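Local coordinates for YrdC-like domain-containing protein (Streptococcus mutans, PDB 3L7V) that probably binds double-stranded RNA through a YrdC-like fold and may take part in tRNA modification, at residues I39-N44 and D218-S223; G57-C62 and L78-E83; K174-W177 and G181-V184. One frame throughout, in Å; residues are numbered along the deposited sequence.

Contact 1. Residues I39-N44 and D218-S223; sequences IHWDGN and DDYVAS. With SO4 (sulfate ion), chain D.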
loop_
_atom_site.group_PDB
_atom_site.type_symbol
_atom_site.label_atom_id
_atom_site.label_comp_id
_atom_site.label_asym_id
_atom_site.label_seq_id
_atom_site.Cartn_x
_atom_site.Cartn_y
_atom_site.Cartn_z
ATOM N N ILE A 39 -20.897 -8.550 -1.888
ATOM C CA ILE A 39 -21.316 -8.548 -0.481
ATOM C C ILE A 39 -21.068 -7.181 0.181
ATOM O O ILE A 39 -20.289 -6.376 -0.322
ATOM C CB ILE A 39 -20.575 -9.626 0.355
ATOM C CG1 ILE A 39 -19.059 -9.512 0.175
ATOM C CG2 ILE A 39 -21.022 -11.012 -0.019
ATOM C CD1 ILE A 39 -18.260 -10.339 1.179
ATOM N N HIS A 40 -21.720 -6.938 1.318
ATOM C CA HIS A 40 -21.511 -5.705 2.087
ATOM C C HIS A 40 -20.677 -5.912 3.364
ATOM O O HIS A 40 -21.015 -6.746 4.201
ATOM C CB HIS A 40 -22.855 -5.052 2.433
ATOM C CG HIS A 40 -23.494 -4.334 1.283
ATOM N ND1 HIS A 40 -23.430 -2.963 1.130
ATOM C CD2 HIS A 40 -24.215 -4.793 0.230
ATOM C CE1 HIS A 40 -24.084 -2.611 0.037
ATOM N NE2 HIS A 40 -24.568 -3.704 -0.529
ATOM N N TRP A 41 -19.590 -5.150 3.507
ATOM C CA TRP A 41 -18.731 -5.227 4.699
ATOM C C TRP A 41 -19.474 -4.731 5.940
ATOM O O TRP A 41 -20.103 -3.677 5.905
ATOM C CB TRP A 41 -17.449 -4.416 4.489
ATOM C CG TRP A 41 -16.507 -4.416 5.669
ATOM C CD1 TRP A 41 -15.949 -5.508 6.275
ATOM C CD2 TRP A 41 -16.016 -3.271 6.385
ATOM N NE1 TRP A 41 -15.150 -5.115 7.321
ATOM C CE2 TRP A 41 -15.165 -3.747 7.405
ATOM C CE3 TRP A 41 -16.218 -1.887 6.266
ATOM C CZ2 TRP A 41 -14.514 -2.891 8.303
ATOM C CZ3 TRP A 41 -15.561 -1.035 7.157
ATOM C CH2 TRP A 41 -14.722 -1.541 8.160
ATOM N N ASP A 42 -19.400 -5.486 7.033
ATOM C CA ASP A 42 -20.120 -5.115 8.253
ATOM C C ASP A 42 -19.229 -4.560 9.371
ATOM O O ASP A 42 -19.715 -4.276 10.464
ATOM C CB ASP A 42 -20.956 -6.293 8.784
ATOM C CG ASP A 42 -20.105 -7.460 9.259
ATOM O OD1 ASP A 42 -18.858 -7.352 9.250
ATOM O OD2 ASP A 42 -20.691 -8.496 9.640
ATOM N N GLY A 43 -17.933 -4.413 9.108
ATOM C CA GLY A 43 -17.034 -3.910 10.138
ATOM C C GLY A 43 -16.179 -4.970 10.817
ATOM O O GLY A 43 -15.216 -4.636 11.507
ATOM N N ASN A 44 -16.534 -6.242 10.634
ATOM C CA ASN A 44 -15.720 -7.370 11.103
ATOM C C ASN A 44 -14.886 -7.969 9.957
ATOM O O ASN A 44 -15.155 -7.715 8.779
ATOM C CB ASN A 44 -16.604 -8.490 11.684
ATOM C CG ASN A 44 -17.597 -7.994 12.734
ATOM O OD1 ASN A 44 -17.215 -7.459 13.777
ATOM N ND2 ASN A 44 -18.884 -8.206 12.471
ATOM N N ASP A 218 -19.584 1.912 0.208
ATOM C CA ASP A 218 -19.597 3.306 -0.250
ATOM C C ASP A 218 -19.718 4.332 0.891
ATOM O O ASP A 218 -19.082 5.386 0.850
ATOM C CB ASP A 218 -20.736 3.532 -1.261
ATOM C CG ASP A 218 -20.420 2.991 -2.662
ATOM O OD1 ASP A 218 -19.309 2.458 -2.900
ATOM O OD2 ASP A 218 -21.302 3.108 -3.539
ATOM N N ASP A 219 -20.555 4.027 1.884
ATOM C CA ASP A 219 -20.747 4.891 3.053
ATOM C C ASP A 219 -19.476 5.062 3.914
ATOM O O ASP A 219 -19.208 6.154 4.419
ATOM C CB ASP A 219 -21.913 4.386 3.922
ATOM N N TYR A 220 -18.711 3.985 4.089
ATOM C CA TYR A 220 -17.400 4.060 4.737
ATOM C C TYR A 220 -16.441 5.070 4.062
ATOM O O TYR A 220 -15.775 5.873 4.735
ATOM C CB TYR A 220 -16.742 2.675 4.767
ATOM C CG TYR A 220 -15.334 2.700 5.302
ATOM C CD1 TYR A 220 -15.095 2.826 6.661
ATOM C CD2 TYR A 220 -14.242 2.622 4.448
ATOM C CE1 TYR A 220 -13.809 2.859 7.159
ATOM C CE2 TYR A 220 -12.945 2.658 4.937
ATOM C CZ TYR A 220 -12.734 2.776 6.295
ATOM O OH TYR A 220 -11.450 2.808 6.803
ATOM N N VAL A 221 -16.369 5.016 2.733
ATOM C CA VAL A 221 -15.467 5.880 1.962
ATOM C C VAL A 221 -15.901 7.346 2.062
ATOM O O VAL A 221 -15.075 8.253 2.156
ATOM C CB VAL A 221 -15.406 5.437 0.480
ATOM C CG1 VAL A 221 -14.441 6.342 -0.341
ATOM C CG2 VAL A 221 -15.027 3.940 0.380
ATOM N N ALA A 222 -17.206 7.574 2.067
ATOM C CA ALA A 222 -17.732 8.931 2.171
ATOM C C ALA A 222 -17.495 9.565 3.546
ATOM O O ALA A 222 -17.211 10.760 3.636
ATOM C CB ALA A 222 -19.208 8.954 1.810
ATOM N N SER A 223 -17.586 8.764 4.607
ATOM C CA SER A 223 -17.418 9.271 5.977
ATOM C C SER A 223 -15.996 9.706 6.322
ATOM O O SER A 223 -15.780 10.371 7.333
ATOM C CB SER A 223 -17.891 8.241 7.013
ATOM O OG SER A 223 -16.895 7.258 7.258
HETATM S S SO4 D . -22.975 0.718 1.043
HETATM O O1 SO4 D . -22.703 -0.233 2.117
HETATM O O2 SO4 D . -22.089 0.410 -0.081
HETATM O O3 SO4 D . -24.371 0.599 0.621
HETATM O O4 SO4 D . -22.745 2.079 1.527
#

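Contact 2. Residues G57-C62 and L78-E83; sequences GGVIVC and LERKFE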
loop_
_atom_site.group_PDB
_atom_site.type_symbol
_atom_site.label_atom_id
_atom_site.label_comp_id
_atom_site.label_asym_id
_atom_site.label_seq_id
_atom_site.Cartn_x
_atom_site.Cartn_y
_atom_site.Cartn_z
ATOM N N GLY A 57 -4.275 -18.237 -6.794
ATOM C CA GLY A 57 -4.747 -17.321 -7.825
ATOM C C GLY A 57 -5.923 -16.420 -7.457
ATOM O O GLY A 57 -6.506 -15.764 -8.317
ATOM N N GLY A 58 -6.287 -16.382 -6.183
ATOM C CA GLY A 58 -7.427 -15.583 -5.756
ATOM C C GLY A 58 -7.224 -14.087 -5.944
ATOM O O GLY A 58 -6.112 -13.582 -5.770
ATOM N N VAL A 59 -8.310 -13.394 -6.294
ATOM C CA VAL A 59 -8.328 -11.945 -6.539
ATOM C C VAL A 59 -9.662 -11.341 -6.082
ATOM O O VAL A 59 -10.733 -11.804 -6.501
ATOM C CB VAL A 59 -8.181 -11.598 -8.042
ATOM C CG1 VAL A 59 -8.284 -10.096 -8.247
ATOM C CG2 VAL A 59 -6.875 -12.139 -8.627
ATOM N N ILE A 60 -9.596 -10.304 -5.241
ATOM C CA ILE A 60 -10.797 -9.605 -4.785
ATOM C C ILE A 60 -10.727 -8.083 -4.968
ATOM O O ILE A 60 -9.650 -7.529 -5.194
ATOM C CB ILE A 60 -11.118 -9.920 -3.299
ATOM C CG1 ILE A 60 -10.132 -9.217 -2.361
ATOM C CG2 ILE A 60 -11.121 -11.428 -3.038
ATOM C CD1 ILE A 60 -10.475 -9.413 -0.917
ATOM N N VAL A 61 -11.891 -7.424 -4.894
ATOM C CA VAL A 61 -11.961 -5.965 -4.814
ATOM C C VAL A 61 -12.370 -5.588 -3.388
ATOM O O VAL A 61 -13.189 -6.285 -2.788
ATOM C CB VAL A 61 -12.928 -5.355 -5.866
ATOM C CG1 VAL A 61 -13.418 -3.987 -5.416
ATOM C CG2 VAL A 61 -12.246 -5.253 -7.247
ATOM N N CYS A 62 -11.794 -4.501 -2.855
ATOM C CA CYS A 62 -11.887 -4.161 -1.430
ATOM C C CYS A 62 -11.797 -2.650 -1.175
ATOM O O CYS A 62 -10.953 -1.979 -1.763
ATOM C CB CYS A 62 -10.758 -4.884 -0.677
ATOM S SG CYS A 62 -10.598 -4.606 1.119
ATOM N N LEU A 78 -1.455 -11.898 -9.559
ATOM C CA LEU A 78 -0.855 -10.654 -10.043
ATOM C C LEU A 78 -0.979 -10.498 -11.549
ATOM O O LEU A 78 -1.280 -9.410 -12.034
ATOM C CB LEU A 78 0.615 -10.537 -9.613
ATOM C CG LEU A 78 0.852 -10.062 -8.181
ATOM C CD1 LEU A 78 2.213 -10.504 -7.661
ATOM C CD2 LEU A 78 0.693 -8.535 -8.092
ATOM N N GLU A 79 -0.742 -11.582 -12.286
ATOM C CA GLU A 79 -0.981 -11.589 -13.735
ATOM C C GLU A 79 -2.416 -11.176 -14.091
ATOM O O GLU A 79 -2.638 -10.385 -15.002
ATOM C CB GLU A 79 -0.689 -12.973 -14.331
ATOM C CG GLU A 79 0.740 -13.454 -14.154
ATOM C CD GLU A 79 1.708 -12.812 -15.124
ATOM O OE1 GLU A 79 2.895 -13.212 -15.125
ATOM O OE2 GLU A 79 1.288 -11.915 -15.886
ATOM N N ARG A 80 -3.386 -11.725 -13.370
ATOM C CA ARG A 80 -4.784 -11.378 -13.591
ATOM C C ARG A 80 -5.016 -9.873 -13.359
ATOM O O ARG A 80 -5.758 -9.236 -14.092
ATOM C CB ARG A 80 -5.720 -12.255 -12.723
ATOM C CG ARG A 80 -5.697 -13.778 -13.074
ATOM C CD ARG A 80 -6.456 -14.659 -12.045
ATOM N NE ARG A 80 -7.916 -14.487 -12.105
ATOM C CZ ARG A 80 -8.774 -14.817 -11.138
ATOM N NH1 ARG A 80 -8.346 -15.328 -9.992
ATOM N NH2 ARG A 80 -10.076 -14.612 -11.306
ATOM N N LYS A 81 -4.352 -9.302 -12.355
ATOM C CA LYS A 81 -4.549 -7.892 -12.014
ATOM C C LYS A 81 -4.049 -6.957 -13.103
ATOM O O LYS A 81 -4.770 -6.064 -13.537
ATOM C CB LYS A 81 -3.867 -7.524 -10.692
ATOM C CG LYS A 81 -4.543 -6.353 -10.008
ATOM C CD LYS A 81 -3.552 -5.403 -9.391
ATOM C CE LYS A 81 -2.744 -6.058 -8.309
ATOM N NZ LYS A 81 -1.491 -5.308 -8.133
ATOM N N PHE A 82 -2.805 -7.158 -13.522
ATOM C CA PHE A 82 -2.201 -6.343 -14.563
ATOM C C PHE A 82 -3.013 -6.421 -15.872
ATOM O O PHE A 82 -3.284 -5.392 -16.500
ATOM C CB PHE A 82 -0.723 -6.731 -14.766
ATOM C CG PHE A 82 0.224 -6.106 -13.749
ATOM C CD1 PHE A 82 0.233 -6.528 -12.423
ATOM C CD2 PHE A 82 1.099 -5.093 -14.125
ATOM C CE1 PHE A 82 1.094 -5.953 -11.490
ATOM C CE2 PHE A 82 1.967 -4.509 -13.194
ATOM C CZ PHE A 82 1.963 -4.942 -11.873
ATOM N N GLU A 83 -3.429 -7.628 -16.260
ATOM C CA GLU A 83 -4.263 -7.811 -17.454
ATOM C C GLU A 83 -5.606 -7.074 -17.363
ATOM O O GLU A 83 -6.023 -6.417 -18.320
ATOM C CB GLU A 83 -4.499 -9.301 -17.718
ATOM C CG GLU A 83 -5.473 -9.595 -18.854
#

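Contact 3. Residues K174-W177 and G181-V184; sequences KEMW and GRMV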
loop_
_atom_site.group_PDB
_atom_site.type_symbol
_atom_site.label_atom_id
_atom_site.label_comp_id
_atom_site.label_asym_id
_atom_site.label_seq_id
_atom_site.Cartn_x
_atom_site.Cartn_y
_atom_site.Cartn_z
ATOM N N LYS A 174 -3.714 -8.810 8.229
ATOM C CA LYS A 174 -3.241 -9.239 9.541
ATOM C C LYS A 174 -3.437 -10.748 9.760
ATOM O O LYS A 174 -2.541 -11.422 10.282
ATOM C CB LYS A 174 -3.928 -8.441 10.660
ATOM C CG LYS A 174 -3.311 -8.664 12.043
ATOM C CD LYS A 174 -4.102 -7.967 13.135
ATOM C CE LYS A 174 -3.313 -7.890 14.441
ATOM N NZ LYS A 174 -4.122 -7.313 15.558
ATOM N N GLU A 175 -4.609 -11.266 9.376
ATOM C CA GLU A 175 -4.868 -12.710 9.433
ATOM C C GLU A 175 -3.912 -13.505 8.557
ATOM O O GLU A 175 -3.396 -14.535 8.978
ATOM C CB GLU A 175 -6.305 -13.036 9.016
ATOM C CG GLU A 175 -7.318 -12.931 10.135
ATOM C CD GLU A 175 -7.080 -13.943 11.243
ATOM O OE1 GLU A 175 -6.888 -15.133 10.931
ATOM O OE2 GLU A 175 -7.100 -13.549 12.427
HETATM N N MSE A 176 -3.700 -13.046 7.325
HETATM C CA MSE A 176 -2.803 -13.746 6.403
HETATM C C MSE A 176 -1.387 -13.825 6.978
HETATM O O MSE A 176 -0.767 -14.892 6.980
HETATM C CB MSE A 176 -2.801 -13.098 5.017
HETATM C CG MSE A 176 -4.078 -13.348 4.175
HETATM SE SE MSE A 176 -4.214 -15.157 3.370
HETATM C CE MSE A 176 -2.958 -15.011 1.870
ATOM N N TRP A 177 -0.886 -12.702 7.481
ATOM C CA TRP A 177 0.440 -12.679 8.101
ATOM C C TRP A 177 0.564 -13.566 9.356
ATOM O O TRP A 177 1.421 -14.443 9.431
ATOM C CB TRP A 177 0.860 -11.247 8.448
ATOM C CG TRP A 177 2.228 -11.187 9.045
ATOM C CD1 TRP A 177 2.540 -10.983 10.360
ATOM C CD2 TRP A 177 3.476 -11.372 8.358
ATOM N NE1 TRP A 177 3.901 -11.016 10.528
ATOM C CE2 TRP A 177 4.501 -11.254 9.320
ATOM C CE3 TRP A 177 3.826 -11.626 7.023
ATOM C CZ2 TRP A 177 5.861 -11.375 8.991
ATOM C CZ3 TRP A 177 5.184 -11.745 6.694
ATOM C CH2 TRP A 177 6.181 -11.623 7.679
ATOM N N GLY A 181 1.512 -16.888 7.673
ATOM C CA GLY A 181 2.809 -16.386 7.253
ATOM C C GLY A 181 2.829 -15.893 5.812
ATOM O O GLY A 181 3.878 -15.924 5.158
ATOM N N ARG A 182 1.682 -15.427 5.314
ATOM C CA ARG A 182 1.586 -14.967 3.925
ATOM C C ARG A 182 1.441 -13.440 3.779
ATOM O O ARG A 182 0.922 -12.773 4.673
ATOM C CB ARG A 182 0.414 -15.650 3.219
ATOM C CG ARG A 182 0.471 -17.166 3.230
ATOM C CD ARG A 182 -0.651 -17.726 2.396
ATOM N NE ARG A 182 -0.824 -19.165 2.566
ATOM C CZ ARG A 182 -1.395 -19.949 1.658
ATOM N NH1 ARG A 182 -1.829 -19.424 0.522
ATOM N NH2 ARG A 182 -1.517 -21.249 1.871
HETATM N N MSE A 183 1.882 -12.910 2.635
HETATM C CA MSE A 183 1.772 -11.478 2.308
HETATM C C MSE A 183 0.581 -11.147 1.371
HETATM O O MSE A 183 0.061 -12.025 0.690
HETATM C CB MSE A 183 3.076 -10.993 1.658
HETATM C CG MSE A 183 4.331 -11.094 2.538
HETATM SE SE MSE A 183 5.990 -10.865 1.485
HETATM C CE MSE A 183 5.649 -9.077 0.799
ATOM N N VAL A 184 0.166 -9.878 1.333
ATOM C CA VAL A 184 -0.901 -9.425 0.417
ATOM C C VAL A 184 -0.476 -8.184 -0.395
ATOM O O VAL A 184 0.148 -7.275 0.145
ATOM C CB VAL A 184 -2.223 -9.132 1.176
ATOM C CG1 VAL A 184 -3.175 -8.335 0.316
ATOM C CG2 VAL A 184 -2.884 -10.424 1.625
#

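Contact 1. Residues I39-N44 and D218-S223
Asp218 N makes the shortest bond to a sulfate ion, 2.9 Å to its O2, while His40 holds the same ion from the other segment. Asp219 N reaches O4 at 3.0 Å, so two successive amides at the start of helix 218-223 share the anion. From strand 37-40 the His40 ring comes in edge-on: the sulfur lies in the ring plane, and ND1 donates to O1 at 3.0 Å. A negative ion so placed would be favoured by the helix dipole. Asp218 does not use its carboxylate here; OD1 takes bonds from Tyr68 OH and Val200 N.

Farther along, the segments meet directly through two rings. Trp41 sends its six-membered ring edge-first over one face of Tyr220, CZ3 to CD1 3.9 Å, with the planes at 83°, a T-shaped pair. Both side chains point CG away from their own backbone N (chi1 179° in Trp41, 174° in Tyr220), which turns the two rings toward each other. The indole is steadied by NE1 bonding to Asn44 O at 3.0 Å, the donor well above the carbonyl plane, and by Gly43 N lying over one face. Asp42 OD1 accepts Asn44 N at 2.9 Å, closing an Asx turn in the loop that follows Trp41.

Although the sulfate probably came from the crystallisation liquor, the site is a classic anion-binding helix N-terminus, here joined by a histidine from strand 37-40.

Contact 2. Residues G57-C62 and L78-E83
Gly57 O and Val59 CG2 meet the Arg80 guanidinium in different ways, one at its edge and one over a face. The contact packs a helix back against a beta-hairpin of the YrdC-like fold: strand 59-64 turns back as strand 67-72, and helix 75-85 then returns to pack near the start of the first strand. NH1 approaches Gly57 O near the guanidinium plane; the bond is weak, bent to 128°, and its 2.5 Å length is doubtfully short. Val59 CG2 rests on the flat group 3.8 Å from NH1 and 4.1 Å from CZ, so one methyl lies against a face of the cation. A bend in the arginine chain (chi3 71°) turns the guanidinium toward the strand after CB has set out in that direction.

Further out, the charge has a stronger partner. Arg80 NH2 forms a salt bridge with Asp212 OD1, and Met210 O adds a weak bond to the same nitrogen. Gly57 has a positive phi (77°), and its N donates to Asp74 OD2. Val59 also packs against Ile70 and Thr72 of the paired strand. Asp212 ties both sides together: OD1 takes the arginine while OD2 accepts the backbone N of Val59.

Contact 3. Residues K174-W177 and G181-V184
Met176, a selenomethionine, is the first residue of 174-177 to touch 181-184. Its carbonyl O accepts Arg182 N at 3.0 Å in a nearly straight bond (168°), although the donor stands well above the carbonyl plane. The side chain folds back on itself, bent at both chi2 and chi3, which brings CE across the aliphatic part of Arg182, 3.6 Å from CD and 3.7 Å from CB. Nearer its root, CG touches Val184 CG2 at 4.1 Å, the two side chains crossing at about a right angle. Phe50 and Val53 of helix 47-54 pack on this residue too.

Helix 167-180 ends here with a glycine at C′: Gly181 takes left-handed backbone angles (phi 62°) and turns the chain toward strand 185-188.

Trp177 O receives Gly181 N in a weak bond of 3.0 Å and is also met by Gly181 CA in a C-H...O contact. The CB bond of Trp177 sets out away from the turn, but with its CG anti to the backbone N (chi1 -178°) the benzo edge still reaches Met183: CZ3 lies 4.3 Å from Met183 CG. Glu102 of helix 100-106 touches both Trp177 and Met183.

Along the chain contact 1 encloses the other two: residues 39-44 come first, contact 2 and then contact 3 follow, and 218-223 closes the loop. Their centres lie about 21 Å (1 and 2), about 22 Å (1 and 3) and about 16 Å (2 and 3) apart, and none touches another. Contacts 1 and 2 share the large mixed sheet, where strand 213-216 sits between 37-40 and 59-64 before running into helix 218-223. Contact 3 feeds the same sheet through strand 185-188, next to 67-72, and its helix 167-180 also packs on Trp41. Segments distant in sequence are thus brought together around one sheet, with the anion site at its surface and contact 2 buried.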